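PDB 4EZI: uncharacterized protein from Legionella pneumophila subsp. pneumophila str. Philadelphia 1, which is of unknown function but has the alpha/beta hydrolase fold and may hydrolyse triacylglycerols. Local coordinates for residues E86-V90 with P91-N95; N291-I294 with L295-N298; A348-H351 with V352-H355. One frame throughout, in Å; residues are numbered along the deposited sequence. Where two conformers were deposited one is given.

Contact 1 of 3, residues E86-V90 with P91-N95; sequences ERNDV and PSRNN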
ATOM      1  N   GLU A  86      -4.678  13.047  -0.958  1.00  9.35           N
ATOM      2  CA  GLU A  86      -4.667  14.085   0.060  1.00  8.01           C
ATOM      3  C   GLU A  86      -3.549  13.830   1.047  1.00  7.95           C
ATOM      4  O   GLU A  86      -3.420  12.725   1.624  1.00  8.51           O
ATOM      5  CB  GLU A  86      -5.989  14.102   0.801  1.00 10.05           C
ATOM      6  CG  GLU A  86      -7.209  14.289  -0.094  1.00 14.59           C
ATOM      7  CD  GLU A  86      -8.518  14.059   0.631  1.00 15.61           C
ATOM      8  OE1 GLU A  86      -8.657  14.519   1.784  1.00 17.44           O
ATOM      9  OE2 GLU A  86      -9.422  13.423   0.034  1.00 15.77           O
ATOM     10  N   ARG A  87      -2.746  14.858   1.285  1.00  7.53           N
ATOM     11  CA  ARG A  87      -1.586  14.760   2.173  1.00  7.11           C
ATOM     12  C   ARG A  87      -1.954  14.187   3.545  1.00  6.66           C
ATOM     13  O   ARG A  87      -1.236  13.379   4.117  1.00  7.08           O
ATOM     14  CB  ARG A  87      -0.922  16.154   2.351  1.00  8.32           C
ATOM     15  CG  ARG A  87       0.087  16.181   3.467  1.00  8.49           C
ATOM     16  CD  ARG A  87       0.863  17.465   3.508  1.00 10.65           C
ATOM     17  NE  ARG A  87       1.779  17.627   2.399  1.00 10.31           N
ATOM     18  CZ  ARG A  87       2.958  17.028   2.308  1.00  8.76           C
ATOM     19  NH1 ARG A  87       3.401  16.183   3.241  1.00  9.35           N
ATOM     20  NH2 ARG A  87       3.715  17.299   1.261  1.00 11.25           N
ATOM     21  N   ASN A  88      -3.065  14.680   4.090  1.00  6.89           N
ATOM     22  CA  ASN A  88      -3.423  14.371   5.458  1.00  6.64           C
ATOM     23  C   ASN A  88      -4.324  13.145   5.617  1.00  7.15           C
ATOM     24  O   ASN A  88      -4.607  12.748   6.749  1.00  7.74           O
ATOM     25  CB  ASN A  88      -4.034  15.599   6.141  1.00  6.95           C
ATOM     26  CG  ASN A  88      -2.992  16.656   6.389  1.00  7.34           C
ATOM     27  OD1 ASN A  88      -2.150  16.518   7.267  1.00  9.75           O
ATOM     28  ND2 ASN A  88      -3.020  17.729   5.585  1.00  7.44           N
ATOM     29  N   ASP A  89      -4.713  12.515   4.511  1.00  6.97           N
ATOM     30  CA  ASP A  89      -5.563  11.326   4.622  1.00  7.26           C
ATOM     31  C   ASP A  89      -4.699  10.072   4.673  1.00  6.73           C
ATOM     32  O   ASP A  89      -4.711   9.245   3.749  1.00  7.99           O
ATOM     33  CB  ASP A  89      -6.525  11.265   3.441  1.00  8.44           C
ATOM     34  CG  ASP A  89      -7.530  10.129   3.560  1.00  9.70           C
ATOM     35  OD1 ASP A  89      -7.769   9.617   4.658  1.00 10.81           O
ATOM     36  OD2 ASP A  89      -8.064   9.737   2.495  1.00 13.71           O
ATOM     37  N   VAL A  90      -3.906   9.953   5.735  1.00  6.54           N
ATOM     38  CA  VAL A  90      -2.905   8.917   5.866  1.00  6.34           C
ATOM     39  C   VAL A  90      -2.906   8.422   7.313  1.00  6.13           C
ATOM     40  O   VAL A  90      -3.373   9.142   8.211  1.00  6.34           O
ATOM     41  CB  VAL A  90      -1.488   9.379   5.423  1.00  6.58           C
ATOM     42  CG1 VAL A  90      -1.464   9.589   3.895  1.00  8.08           C
ATOM     43  CG2 VAL A  90      -1.027  10.627   6.194  1.00  7.58           C
ATOM     44  N   PRO A  91      -2.340   7.236   7.565  1.00  6.20           N
ATOM     45  CA  PRO A  91      -2.493   6.617   8.885  1.00  6.93           C
ATOM     46  C   PRO A  91      -2.016   7.444  10.087  1.00  6.89           C
ATOM     47  O   PRO A  91      -2.602   7.337  11.153  1.00  7.24           O
ATOM     48  CB  PRO A  91      -1.729   5.291   8.738  1.00  7.48           C
ATOM     49  CG  PRO A  91      -1.942   4.954   7.296  1.00  7.04           C
ATOM     50  CD  PRO A  91      -1.789   6.279   6.586  1.00  6.15           C
ATOM     51  N   SER A  92      -0.972   8.253   9.939  1.00  7.02           N
ATOM     52  CA  SER A  92      -0.494   9.009  11.088  1.00  6.70           C
ATOM     53  C   SER A  92      -1.520   9.995  11.628  1.00  6.87           C
ATOM     54  O   SER A  92      -1.375  10.458  12.761  1.00  8.29           O
ATOM     55  CB  SER A  92       0.780   9.771  10.753  1.00  6.58           C
ATOM     56  OG  SER A  92       0.570  10.773   9.780  1.00  7.53           O
ATOM     57  N   ARG A  93      -2.551  10.323  10.838  1.00  6.62           N
ATOM     58  CA  ARG A  93      -3.639  11.176  11.316  1.00  7.66           C
ATOM     59  C   ARG A  93      -4.760  10.391  11.984  1.00  7.27           C
ATOM     60  O   ARG A  93      -5.612  10.982  12.642  1.00  7.88           O
ATOM     61  CB  ARG A  93      -4.218  12.050  10.189  1.00  7.93           C
ATOM     62  CG  ARG A  93      -3.366  13.236   9.800  1.00  8.90           C
ATOM     63  CD  ARG A  93      -2.075  12.886   9.106  1.00  8.68           C
ATOM     64  NE  ARG A  93      -1.385  14.117   8.709  1.00  9.06           N
ATOM     65  CZ  ARG A  93      -0.145  14.451   9.010  1.00  7.86           C
ATOM     66  NH1 ARG A  93       0.669  13.632   9.634  1.00  9.49           N
ATOM     67  NH2 ARG A  93       0.312  15.624   8.598  1.00  9.71           N
ATOM     68  N   ASN A  94      -4.785   9.080  11.778  1.00  7.14           N
ATOM     69  CA  ASN A  94      -5.833   8.220  12.293  1.00  6.92           C
ATOM     70  C   ASN A  94      -7.239   8.833  12.259  1.00  6.98           C
ATOM     71  O   ASN A  94      -7.902   8.951  13.291  1.00  7.36           O
ATOM     72  CB  ASN A  94      -5.527   7.667  13.692  1.00  7.43           C
ATOM     73  CG  ASN A  94      -6.471   6.516  14.048  1.00  8.19           C
ATOM     74  OD1 ASN A  94      -6.712   5.649  13.206  1.00  8.25           O
ATOM     75  ND2 ASN A  94      -6.970   6.493  15.273  1.00  8.55           N
ATOM     76  N   ASN A  95      -7.708   9.120  11.048  1.00  7.41           N
ATOM     77  CA  ASN A  95      -9.073   9.532  10.882  1.00  7.76           C
ATOM     78  C   ASN A  95      -9.987   8.294  10.869  1.00  7.89           C
ATOM     79  O   ASN A  95      -9.535   7.149  10.943  1.00  7.64           O
ATOM     80  CB  ASN A  95      -9.251  10.415   9.645  1.00  9.31           C
ATOM     81  CG  ASN A  95      -8.951   9.720   8.355  1.00  8.72           C
ATOM     82  OD1 ASN A  95      -9.133   8.512   8.223  1.00  9.58           O
ATOM     83  ND2 ASN A  95      -8.493  10.482   7.376  1.00  9.89           N
TER
HETATM   84  O   HOH W   1      -7.367   7.487   6.423  1.00 12.42           O
HETATM   85  O   HOH W   2      -5.980   8.392   8.819  1.00  9.35           O

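Contact 2 of 3, residues N291-I294 with L295-N298; sequences NTEI and LKIN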
ATOM      1  N   ASN A 291      10.544   4.838 -23.127  1.00 11.97           N
ATOM      2  CA  ASN A 291      10.900   4.481 -21.743  1.00 11.51           C
ATOM      3  C   ASN A 291      10.344   3.141 -21.286  1.00 11.83           C
ATOM      4  O   ASN A 291      10.397   2.827 -20.091  1.00 12.58           O
ATOM      5  CB  ASN A 291      10.419   5.595 -20.816  1.00 11.72           C
ATOM      6  CG  ASN A 291      11.051   6.911 -21.165  1.00 12.03           C
ATOM      7  OD1 ASN A 291      12.268   7.066 -21.019  1.00 13.73           O
ATOM      8  ND2 ASN A 291      10.250   7.860 -21.639  1.00 12.38           N
ATOM      9  N   THR A 292       9.829   2.349 -22.222  1.00 11.55           N
ATOM     10  CA  THR A 292       9.159   1.128 -21.833  1.00 11.34           C
ATOM     11  C   THR A 292      10.022   0.214 -20.952  1.00 12.03           C
ATOM     12  O   THR A 292       9.521  -0.365 -19.987  1.00 12.08           O
ATOM     13  CB  THR A 292       8.629   0.405 -23.083  1.00 13.26           C
ATOM     14  OG1 THR A 292       7.620   1.217 -23.718  1.00 15.18           O
ATOM     15  CG2 THR A 292       8.019  -0.914 -22.719  1.00 15.30           C
ATOM     16  N   GLU A 293      11.309   0.071 -21.258  1.00 12.14           N
ATOM     17  CA  GLU A 293      12.128  -0.825 -20.451  1.00 12.02           C
ATOM     18  C   GLU A 293      12.263  -0.386 -18.980  1.00 11.95           C
ATOM     19  O   GLU A 293      12.091  -1.194 -18.068  1.00 12.30           O
ATOM     20  CB  GLU A 293      13.463  -1.098 -21.126  1.00 15.51           C
ATOM     21  CG  GLU A 293      13.326  -1.949 -22.419  1.00 23.15           C
ATOM     22  CD  GLU A 293      12.435  -3.201 -22.273  1.00 32.53           C
ATOM     23  OE1 GLU A 293      12.588  -3.945 -21.278  1.00 34.79           O
ATOM     24  OE2 GLU A 293      11.569  -3.438 -23.155  1.00 36.72           O
ATOM     25  N   ILE A 294      12.501   0.897 -18.739  1.00 11.76           N
ATOM     26  CA  ILE A 294      12.599   1.407 -17.377  0.50 12.37           C
ATOM     27  C   ILE A 294      11.233   1.374 -16.661  1.00 11.24           C
ATOM     28  O   ILE A 294      11.164   1.170 -15.435  1.00 11.14           O
ATOM     29  CB  ILE A 294      13.264   2.819 -17.361  0.50 14.34           C
ATOM     30  CG1 ILE A 294      13.741   3.199 -15.951  0.50 16.92           C
ATOM     31  CG2 ILE A 294      12.353   3.865 -17.967  0.50 14.77           C
ATOM     32  CD1 ILE A 294      14.860   2.297 -15.428  0.50 19.66           C
ATOM     33  N   LEU A 295      10.149   1.564 -17.410  1.00 10.41           N
ATOM     34  CA  LEU A 295       8.803   1.471 -16.866  1.00  9.60           C
ATOM     35  C   LEU A 295       8.515   0.049 -16.391  1.00  8.88           C
ATOM     36  O   LEU A 295       7.910  -0.155 -15.329  1.00 10.00           O
ATOM     37  CB  LEU A 295       7.770   1.946 -17.877  1.00 10.09           C
ATOM     38  CG  LEU A 295       7.824   3.448 -18.167  1.00 11.12           C
ATOM     39  CD1 LEU A 295       7.061   3.845 -19.430  1.00 12.55           C
ATOM     40  CD2 LEU A 295       7.313   4.243 -16.978  1.00 14.99           C
ATOM     41  N   LYS A 296       8.918  -0.946 -17.184  1.00 10.63           N
ATOM     42  CA  LYS A 296       8.794  -2.346 -16.782  1.00  9.60           C
ATOM     43  C   LYS A 296       9.610  -2.674 -15.541  1.00  9.52           C
ATOM     44  O   LYS A 296       9.142  -3.402 -14.669  1.00 11.18           O
ATOM     45  CB  LYS A 296       9.164  -3.288 -17.929  1.00 11.39           C
ATOM     46  CG  LYS A 296       8.132  -3.286 -19.024  1.00 12.81           C
ATOM     47  CD  LYS A 296       8.621  -3.949 -20.336  1.00 16.49           C
ATOM     48  CE  LYS A 296       8.999  -5.380 -20.193  1.00 23.11           C
ATOM     49  NZ  LYS A 296       9.452  -5.883 -21.537  1.00 27.39           N
ATOM     50  N   ILE A 297      10.822  -2.138 -15.456  1.00 10.44           N
ATOM     51  CA  ILE A 297      11.638  -2.347 -14.262  1.00 10.55           C
ATOM     52  C   ILE A 297      10.936  -1.782 -13.024  1.00 10.66           C
ATOM     53  O   ILE A 297      10.911  -2.427 -11.976  1.00 12.10           O
ATOM     54  CB  ILE A 297      13.074  -1.804 -14.398  0.50 12.17           C
ATOM     55  CG1 ILE A 297      13.806  -2.525 -15.539  0.50 14.38           C
ATOM     56  CG2 ILE A 297      13.848  -2.020 -13.087  0.50 12.54           C
ATOM     57  CD1 ILE A 297      13.987  -4.029 -15.340  0.50 19.11           C
ATOM     58  N   ASN A 298      10.380  -0.575 -13.115  1.00  9.87           N
ATOM     59  CA  ASN A 298       9.642  -0.048 -11.982  1.00  9.06           C
ATOM     60  C   ASN A 298       8.462  -0.923 -11.592  1.00  8.94           C
ATOM     61  O   ASN A 298       8.232  -1.156 -10.409  1.00 10.67           O
ATOM     62  CB  ASN A 298       9.174   1.372 -12.260  1.00  8.83           C
ATOM     63  CG  ASN A 298       8.313   1.909 -11.134  1.00  9.49           C
ATOM     64  OD1 ASN A 298       8.798   2.084 -10.007  1.00  9.68           O
ATOM     65  ND2 ASN A 298       7.026   2.113 -11.408  1.00  9.41           N
TER

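Contact 3 of 3, residues A348-H351 with V352-H355; sequences ALDH and VQAH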
ATOM      1  N   ALA A 348     -17.917 -10.418  -8.704  1.00 11.24           N
ATOM      2  CA  ALA A 348     -18.511  -9.150  -9.134  1.00 11.48           C
ATOM      3  C   ALA A 348     -18.325  -7.957  -8.202  1.00 10.74           C
ATOM      4  O   ALA A 348     -18.518  -6.817  -8.654  1.00 11.37           O
ATOM      5  CB  ALA A 348     -20.000  -9.333  -9.476  1.00 13.72           C
ATOM      6  N   LEU A 349     -17.969  -8.157  -6.935  1.00 10.07           N
ATOM      7  CA  LEU A 349     -17.705  -6.997  -6.071  1.00  9.76           C
ATOM      8  C   LEU A 349     -16.554  -6.209  -6.676  1.00  9.02           C
ATOM      9  O   LEU A 349     -15.565  -6.785  -7.129  1.00  9.30           O
ATOM     10  CB  LEU A 349     -17.340  -7.407  -4.651  1.00 10.36           C
ATOM     11  CG  LEU A 349     -18.455  -8.059  -3.827  1.00 11.95           C
ATOM     12  CD1 LEU A 349     -17.883  -8.439  -2.473  1.00 14.92           C
ATOM     13  CD2 LEU A 349     -19.686  -7.141  -3.728  1.00 15.25           C
ATOM     14  N   ASP A 350     -16.690  -4.883  -6.683  1.00  9.11           N
ATOM     15  CA  ASP A 350     -15.672  -4.011  -7.266  1.00  8.20           C
ATOM     16  C   ASP A 350     -14.524  -3.750  -6.279  1.00  7.75           C
ATOM     17  O   ASP A 350     -14.472  -4.304  -5.185  1.00  9.10           O
ATOM     18  CB  ASP A 350     -16.305  -2.753  -7.849  1.00  9.73           C
ATOM     19  CG  ASP A 350     -16.752  -1.745  -6.811  1.00 10.55           C
ATOM     20  OD1 ASP A 350     -16.221  -1.713  -5.685  1.00 10.41           O
ATOM     21  OD2 ASP A 350     -17.628  -0.927  -7.176  1.00 15.01           O
ATOM     22  N   HIS A 351     -13.552  -2.958  -6.715  1.00  8.26           N
ATOM     23  CA  HIS A 351     -12.332  -2.724  -5.932  1.00  7.41           C
ATOM     24  C   HIS A 351     -12.631  -2.172  -4.548  1.00  8.91           C
ATOM     25  O   HIS A 351     -11.929  -2.458  -3.574  1.00 10.13           O
ATOM     26  CB  HIS A 351     -11.478  -1.717  -6.707  1.00  8.01           C
ATOM     27  CG  HIS A 351     -10.056  -1.558  -6.230  1.00  8.25           C
ATOM     28  ND1 HIS A 351      -9.110  -2.557  -6.345  1.00  7.81           N
ATOM     29  CD2 HIS A 351      -9.388  -0.472  -5.746  1.00  8.87           C
ATOM     30  CE1 HIS A 351      -7.926  -2.092  -5.960  1.00  9.03           C
ATOM     31  NE2 HIS A 351      -8.063  -0.828  -5.605  1.00  9.94           N
ATOM     32  N   VAL A 352     -13.645  -1.334  -4.457  1.00  8.05           N
ATOM     33  CA  VAL A 352     -14.016  -0.723  -3.186  1.00  8.94           C
ATOM     34  C   VAL A 352     -14.878  -1.660  -2.340  1.00  9.10           C
ATOM     35  O   VAL A 352     -14.615  -1.896  -1.156  1.00  9.93           O
ATOM     36  CB  VAL A 352     -14.710   0.626  -3.409  1.00 10.57           C
ATOM     37  CG1 VAL A 352     -15.124   1.245  -2.085  1.00 13.81           C
ATOM     38  CG2 VAL A 352     -13.795   1.555  -4.221  1.00 13.57           C
ATOM     39  N   GLN A 353     -15.907  -2.201  -2.959  1.00  9.06           N
ATOM     40  CA  GLN A 353     -16.805  -3.094  -2.253  1.00  8.72           C
ATOM     41  C   GLN A 353     -16.096  -4.320  -1.661  1.00  8.71           C
ATOM     42  O   GLN A 353     -16.485  -4.830  -0.606  1.00  9.39           O
ATOM     43  CB  GLN A 353     -17.914  -3.582  -3.187  1.00 10.41           C
ATOM     44  CG  GLN A 353     -18.807  -2.482  -3.742  1.00 11.70           C
ATOM     45  CD  GLN A 353     -19.614  -2.926  -4.960  1.00 12.38           C
ATOM     46  OE1 GLN A 353     -19.185  -3.763  -5.762  1.00 11.89           O
ATOM     47  NE2 GLN A 353     -20.794  -2.352  -5.101  1.00 16.15           N
ATOM     48  N   ALA A 354     -15.112  -4.839  -2.391  1.00  8.87           N
ATOM     49  CA  ALA A 354     -14.398  -6.034  -1.976  1.00  7.65           C
ATOM     50  C   ALA A 354     -13.464  -5.797  -0.802  1.00  8.55           C
ATOM     51  O   ALA A 354     -13.021  -6.752  -0.179  1.00  9.08           O
ATOM     52  CB  ALA A 354     -13.618  -6.623  -3.149  1.00  9.14           C
ATOM     53  N   HIS A 355     -13.120  -4.538  -0.535  1.00  8.38           N
ATOM     54  CA  HIS A 355     -12.047  -4.240   0.401  1.00  8.91           C
ATOM     55  C   HIS A 355     -12.213  -4.912   1.775  1.00  8.79           C
ATOM     56  O   HIS A 355     -11.276  -5.565   2.235  1.00  8.72           O
ATOM     57  CB  HIS A 355     -11.878  -2.735   0.482  1.00 10.58           C
ATOM     58  CG  HIS A 355     -10.799  -2.285   1.407  1.00 13.55           C
ATOM     59  ND1 HIS A 355      -9.527  -2.814   1.397  1.00 17.08           N
ATOM     60  CD2 HIS A 355     -10.796  -1.308   2.344  1.00 18.65           C
ATOM     61  CE1 HIS A 355      -8.780  -2.169   2.277  1.00 17.12           C
ATOM     62  NE2 HIS A 355      -9.527  -1.253   2.870  1.00 16.27           N
TER
HETATM   63  O   HOH W   3     -20.130  -4.454  -8.315  1.00 24.94           O

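Contact 1 of 3, residues E86-V90 with P91-N95
Pro91 follows Val90 directly, and the peptide link sets its CD 3.3 Å from Val90 CB. Ser92 OG lies 3.9 Å from Val90 CG2, accepts a bond from Arg93 NH1 and is hydrogen-bonded to Asp117 OD2. Arg93 makes the main link. Its backbone N donates to Val90 O at 3.0 Å. Chi1 of -76° sets CG beside the backbone N, 3.3 Å from Asn88 O; the bend at chi2 (69°) then turns CD, alongside Val90 CG2, and the guanidinium toward Asn88. NE and NH2 grip Asn88 OD1 side-on, each 2.9 Å from that one oxygen, which lies in the guanidinium plane. NE points at a lone pair of OD1, in the carbonyl plane; NH2 is tilted from it. This loop joins strand 74-80 to helix 99-108 of the alpha/beta hydrolase fold; Glu86 to Asp89 form a type I turn, and residues 91-93 a short 3-10 segment. Asp123 forms a salt bridge with Arg93 NH1 and would partly offset its charge. Asn94 directs its amide to Asn98. Asn95 ND2 meets Asp89 OD1 at 2.9 Å, nearly straight (170°), on the anti side but somewhat out of the carboxylate plane; Lys97 bridges to the same oxygen. Water 1 joins it to Asn95 OD1, and water 2 links Val90 O to Asn95 N.

Contact 2 of 3, residues N291-I294 with L295-N298
Four main-chain bonds join Asn291-Ile294 to Leu295-Asn298, each running from an N-H to the carbonyl four residues earlier: Leu295 N to Asn291 O at 3.0 Å, Lys296 N to Thr292 O at 2.9 Å, and likewise Ile297 to Glu293 and Asn298 to Ile294. They run through nearly the whole of the short helix 292-299, with Asn291 at the N-cap position; its side chain makes no capping bond and sends ND2 to Tyr235 O instead. Leu295 CG lies against the first of these carbonyls, 3.3 Å from Asn291 O. The one charged pair is Glu293 with Lys296, lying side by side and pointing the same way. Glu293 bends at chi2 (-48°) and Lys296 at chi3 (61°), which leaves OE2 and NZ 3.6 Å apart, a long salt bridge. This helix belongs to the helical insertion between strands 193-197 and 310-314, where alpha/beta hydrolases commonly carry their cap. Apolar contacts are modest: Thr292 CG2 meets Lys296 CD at 3.9 Å, and Asn291 CB meets Leu295 CD1 at 4.0 Å. The leucine is buried against Leu229, Trp203 and Trp236. Other polar ends are bonded outside the pairing: Thr292 OG1 to Asp289 O, and the Asn298 amide to Ala134 N and Val132 O.

Contact 3 of 3, residues A348-H351 with V352-H355
Asp350 and Gln353 exchange bonds in both directions. Gln353 N gives its hydrogen to Asp350 OD1 at 2.8 Å, almost straight (175°) and met nearly along the C-O direction, while Asp350 N donates to Gln353 OE1 at 2.9 Å on a lone pair in the amide carbonyl plane. Val352 N also reaches the same OD1, at 2.9 Å, but at a poor angle, a weak bond. Asp350 CG stands between its backbone N and carbonyl carbon (chi1 75°), and this brings the carboxylate back over the turn, where it stacks on the Gln353 amide with the planes 21° apart. Gln353 OE1 has a second donor, water 3, which also bonds Ala348 O. Ala354 N is taken by Asp350 O at 2.9 Å, the i+4 bond of a helical turn, and His355 N by Val352 O, closing a type I turn. The reciprocal exchange has the pattern of a capping box, on a helical turn just ahead of helix 355-370. His351 lies within this bonded turn; its ND1 bonds Asp318 OD2 and its NE2 bonds Ser169 OG, consistent with the Ser-His-Asp triad of an alpha/beta hydrolase with Ser169 on the nucleophile elbow. His351 O is met by Tyr168 OH. Leu349 O takes Thr315 OG1, and Leu349 CB rests 4.1 Å from Ala354 CB. His355 turns its NE2 to Tyr101 OH.

All three contacts are local and follow one another along the chain, so none nests in or crosses another. Contact 1 comes first, folding the loop between strand 74-80 and helix 99-108. Far later, contact 2 runs along most of the short helix 292-299 in the helical insertion, with its centre about 31 Å from that of contact 1 and on the opposite side of the chain's centre. Contact 3 shapes the turn between edge strand 340-344 and helix 355-370, at the probable catalytic histidine. Its centre lies about 22 Å from that of contact 1 and 29 Å from that of contact 2; no two contacts touch.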